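PHOX (Pseudomonas fluorescens, PDB 4A9V) is an alkaline phosphatase of the PhoX family, a beta-propeller enzyme that catalyses phosphotransfer with an iron-calcium cofactor. Local coordinates at residues K214-V218 with G268-H272. Residues are numbered along the deposited sequence; the frame is centred on the assembly and turned at random.
Sequences KRYGV and GRFKH
Tyr216 and Arg269 form a cation-pi stack where the C-terminal end of helix 211-216 meets a loop of the PhoX beta-propeller. The helix closes in a Schellman motif, with Gly217 at positive phi. The tight part is the Tyr216 ring. NH1 of Arg269 lies over the centre of one face, 3.5 Å from CE2 of Tyr216, and the two planes are 24° apart. The Arg269 chain runs extended, with CG anti to the backbone N (chi1 174°). This carries the guanidinium over the ring. There NH1 donates a hydrogen bond to Ile369 O and NH2 one to Leu243 O. At the ring edge, CE2 of Tyr216 sits 3.8 Å from CA of Phe270. The phenol OH of Tyr216 donates to Arg269 O at 2.7 Å and accepts a hydrogen bond from Arg372 N. A phenylalanine in place of Tyr216 would probably leave Arg269 O without this donor and Arg372 N without its acceptor. The packing is looser at partly exposed Gly217, whose CA stays 4.5 Å from NZ of Lys271. That NZ, about 7 Å from the mu-oxo-diiron cofactor, makes a salt bridge with Glu293 and a hydrogen bond with Thr197. The extended Lys271 chain also lets NZ donate to Tyr216 O at 2.9 Å, with NZ tilted 34° from the carbonyl plane.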
ATOM      1  N   LYS A 214      17.451 -15.098   0.103  1.00  9.13           N
ATOM      2  CA  LYS A 214      16.401 -16.058   0.409  1.00  9.68           C
ATOM      3  C   LYS A 214      15.347 -15.478   1.350  1.00  8.88           C
ATOM      4  O   LYS A 214      14.157 -15.707   1.160  1.00 10.02           O
ATOM      5  CB  LYS A 214      17.003 -17.334   0.996  1.00 10.01           C
ATOM      6  CG  LYS A 214      17.712 -18.176  -0.045  1.00 11.76           C
ATOM      7  CD  LYS A 214      18.242 -19.470   0.529  1.00 14.59           C
ATOM      8  CE  LYS A 214      18.824 -20.329  -0.573  1.00 14.75           C
ATOM      9  NZ  LYS A 214      19.438 -21.558  -0.024  1.00 20.45           N
ATOM     10  N   ARG A 215      15.772 -14.691   2.334  1.00  8.44           N
ATOM     11  CA  ARG A 215      14.828 -14.124   3.292  1.00  8.97           C
ATOM     12  C   ARG A 215      13.860 -13.158   2.605  1.00  8.57           C
ATOM     13  O   ARG A 215      12.726 -12.982   3.057  1.00  9.21           O
ATOM     14  CB  ARG A 215      15.576 -13.433   4.441  1.00  8.80           C
ATOM     15  CG  ARG A 215      14.692 -12.653   5.403  1.00  8.72           C
ATOM     16  CD  ARG A 215      13.667 -13.522   6.129  1.00  9.35           C
ATOM     17  NE  ARG A 215      12.860 -12.747   7.076  1.00  8.76           N
ATOM     18  CZ  ARG A 215      13.263 -12.399   8.294  1.00  8.80           C
ATOM     19  NH1 ARG A 215      14.425 -12.838   8.759  1.00  9.23           N
ATOM     20  NH2 ARG A 215      12.486 -11.657   9.065  1.00  9.69           N
ATOM     21  N   TYR A 216      14.311 -12.513   1.534  1.00  8.12           N
ATOM     22  CA  TYR A 216      13.461 -11.597   0.797  1.00  8.43           C
ATOM     23  C   TYR A 216      12.666 -12.287  -0.310  1.00  8.59           C
ATOM     24  O   TYR A 216      11.758 -11.687  -0.878  1.00 10.09           O
ATOM     25  CB  TYR A 216      14.283 -10.420   0.267  1.00  9.38           C
ATOM     26  CG  TYR A 216      14.590  -9.383   1.335  1.00  7.83           C
ATOM     27  CD1 TYR A 216      15.491  -9.646   2.359  1.00  8.35           C
ATOM     28  CD2 TYR A 216      13.916  -8.175   1.361  1.00  8.13           C
ATOM     29  CE1 TYR A 216      15.725  -8.716   3.360  1.00  8.23           C
ATOM     30  CE2 TYR A 216      14.143  -7.240   2.356  1.00  8.00           C
ATOM     31  CZ  TYR A 216      15.053  -7.514   3.354  1.00  7.97           C
ATOM     32  OH  TYR A 216      15.290  -6.627   4.378  1.00  7.70           O
ATOM     33  N   GLY A 217      12.933 -13.568  -0.551  1.00  9.59           N
ATOM     34  CA  GLY A 217      12.010 -14.407  -1.308  1.00 10.35           C
ATOM     35  C   GLY A 217      12.234 -14.416  -2.813  1.00 10.43           C
ATOM     36  O   GLY A 217      11.354 -14.829  -3.564  1.00 11.52           O
ATOM     37  N   VAL A 218      13.427 -14.046  -3.258  1.00 10.12           N
ATOM     38  CA  VAL A 218      13.742 -14.107  -4.686  1.00 10.04           C
ATOM     39  C   VAL A 218      13.827 -15.553  -5.164  1.00 11.26           C
ATOM     40  O   VAL A 218      14.184 -16.443  -4.394  1.00 12.84           O
ATOM     41  CB  VAL A 218      15.045 -13.340  -5.002  1.00 11.21           C
ATOM     42  CG1 VAL A 218      16.251 -14.047  -4.414  1.00 12.32           C
ATOM     43  CG2 VAL A 218      15.203 -13.101  -6.492  1.00 12.96           C
ATOM     44  N   GLY A 268      14.504   1.806   5.657  1.00  6.41           N
ATOM     45  CA  GLY A 268      14.683   0.358   5.613  1.00  6.74           C
ATOM     46  C   GLY A 268      14.165  -0.291   4.340  1.00  6.55           C
ATOM     47  O   GLY A 268      13.314   0.277   3.644  1.00  6.68           O
ATOM     48  N   ARG A 269      14.686  -1.479   4.047  1.00  6.49           N
ATOM     49  CA  ARG A 269      14.308  -2.241   2.862  1.00  6.55           C
ATOM     50  C   ARG A 269      13.509  -3.471   3.273  1.00  6.22           C
ATOM     51  O   ARG A 269      13.969  -4.275   4.089  1.00  6.91           O
ATOM     52  CB  ARG A 269      15.560  -2.668   2.085  1.00  7.31           C
ATOM     53  CG  ARG A 269      15.269  -3.594   0.919  1.00  6.83           C
ATOM     54  CD  ARG A 269      16.497  -3.743   0.045  1.00  6.97           C
ATOM     55  NE  ARG A 269      16.390  -4.862  -0.883  1.00  7.50           N
ATOM     56  CZ  ARG A 269      16.709  -6.118  -0.595  1.00  7.64           C
ATOM     57  NH1 ARG A 269      17.131  -6.452   0.615  1.00  8.08           N
ATOM     58  NH2 ARG A 269      16.536  -7.059  -1.507  1.00  8.01           N
ATOM     59  N   PHE A 270      12.308  -3.595   2.720  1.00  6.31           N
ATOM     60  CA  PHE A 270      11.396  -4.706   2.964  1.00  6.63           C
ATOM     61  C   PHE A 270      10.211  -4.512   2.010  1.00  6.48           C
ATOM     62  O   PHE A 270      10.302  -3.704   1.083  1.00  6.93           O
ATOM     63  CB  PHE A 270      10.991  -4.848   4.462  1.00  6.40           C
ATOM     64  CG  PHE A 270      10.511  -3.573   5.125  1.00  6.43           C
ATOM     65  CD1 PHE A 270       9.166  -3.234   5.121  1.00  7.12           C
ATOM     66  CD2 PHE A 270      11.364  -2.852   5.950  1.00  7.00           C
ATOM     67  CE1 PHE A 270       8.704  -2.151   5.845  1.00  6.98           C
ATOM     68  CE2 PHE A 270      10.910  -1.774   6.675  1.00  7.43           C
ATOM     69  CZ  PHE A 270       9.576  -1.441   6.649  1.00  7.43           C
ATOM     70  N   LYS A 271       9.177  -5.335   2.134  1.00  6.31           N
ATOM     71  CA  LYS A 271       8.061  -5.278   1.202  1.00  6.23           C
ATOM     72  C   LYS A 271       7.017  -4.283   1.727  1.00  6.36           C
ATOM     73  O   LYS A 271       6.040  -4.646   2.385  1.00  6.63           O
ATOM     74  CB  LYS A 271       7.513  -6.681   0.938  1.00  6.79           C
ATOM     75  CG  LYS A 271       8.580  -7.561   0.327  1.00  6.53           C
ATOM     76  CD  LYS A 271       8.104  -8.929  -0.119  1.00  7.90           C
ATOM     77  CE  LYS A 271       9.302  -9.766  -0.535  1.00  9.30           C
ATOM     78  NZ  LYS A 271       8.935 -11.153  -0.920  1.00 10.35           N
ATOM     79  N   HIS A 272       7.335  -3.005   1.544  1.00  6.15           N
ATOM     80  CA  HIS A 272       6.576  -1.914   2.150  1.00  5.87           C
ATOM     81  C   HIS A 272       5.168  -1.858   1.617  1.00  5.94           C
ATOM     82  O   HIS A 272       4.974  -1.728   0.409  1.00  6.97           O
ATOM     83  CB  HIS A 272       7.242  -0.584   1.818  1.00  6.33           C
ATOM     84  CG  HIS A 272       8.557  -0.358   2.506  1.00  6.12           C
ATOM     85  ND1 HIS A 272       8.639   0.233   3.719  1.00  6.35           N
ATOM     86  CD2 HIS A 272       9.857  -0.587   2.091  1.00  6.75           C
ATOM     87  CE1 HIS A 272       9.927   0.359   4.066  1.00  7.05           C
ATOM     88  NE2 HIS A 272      10.672  -0.142   3.079  1.00  7.09           N
TER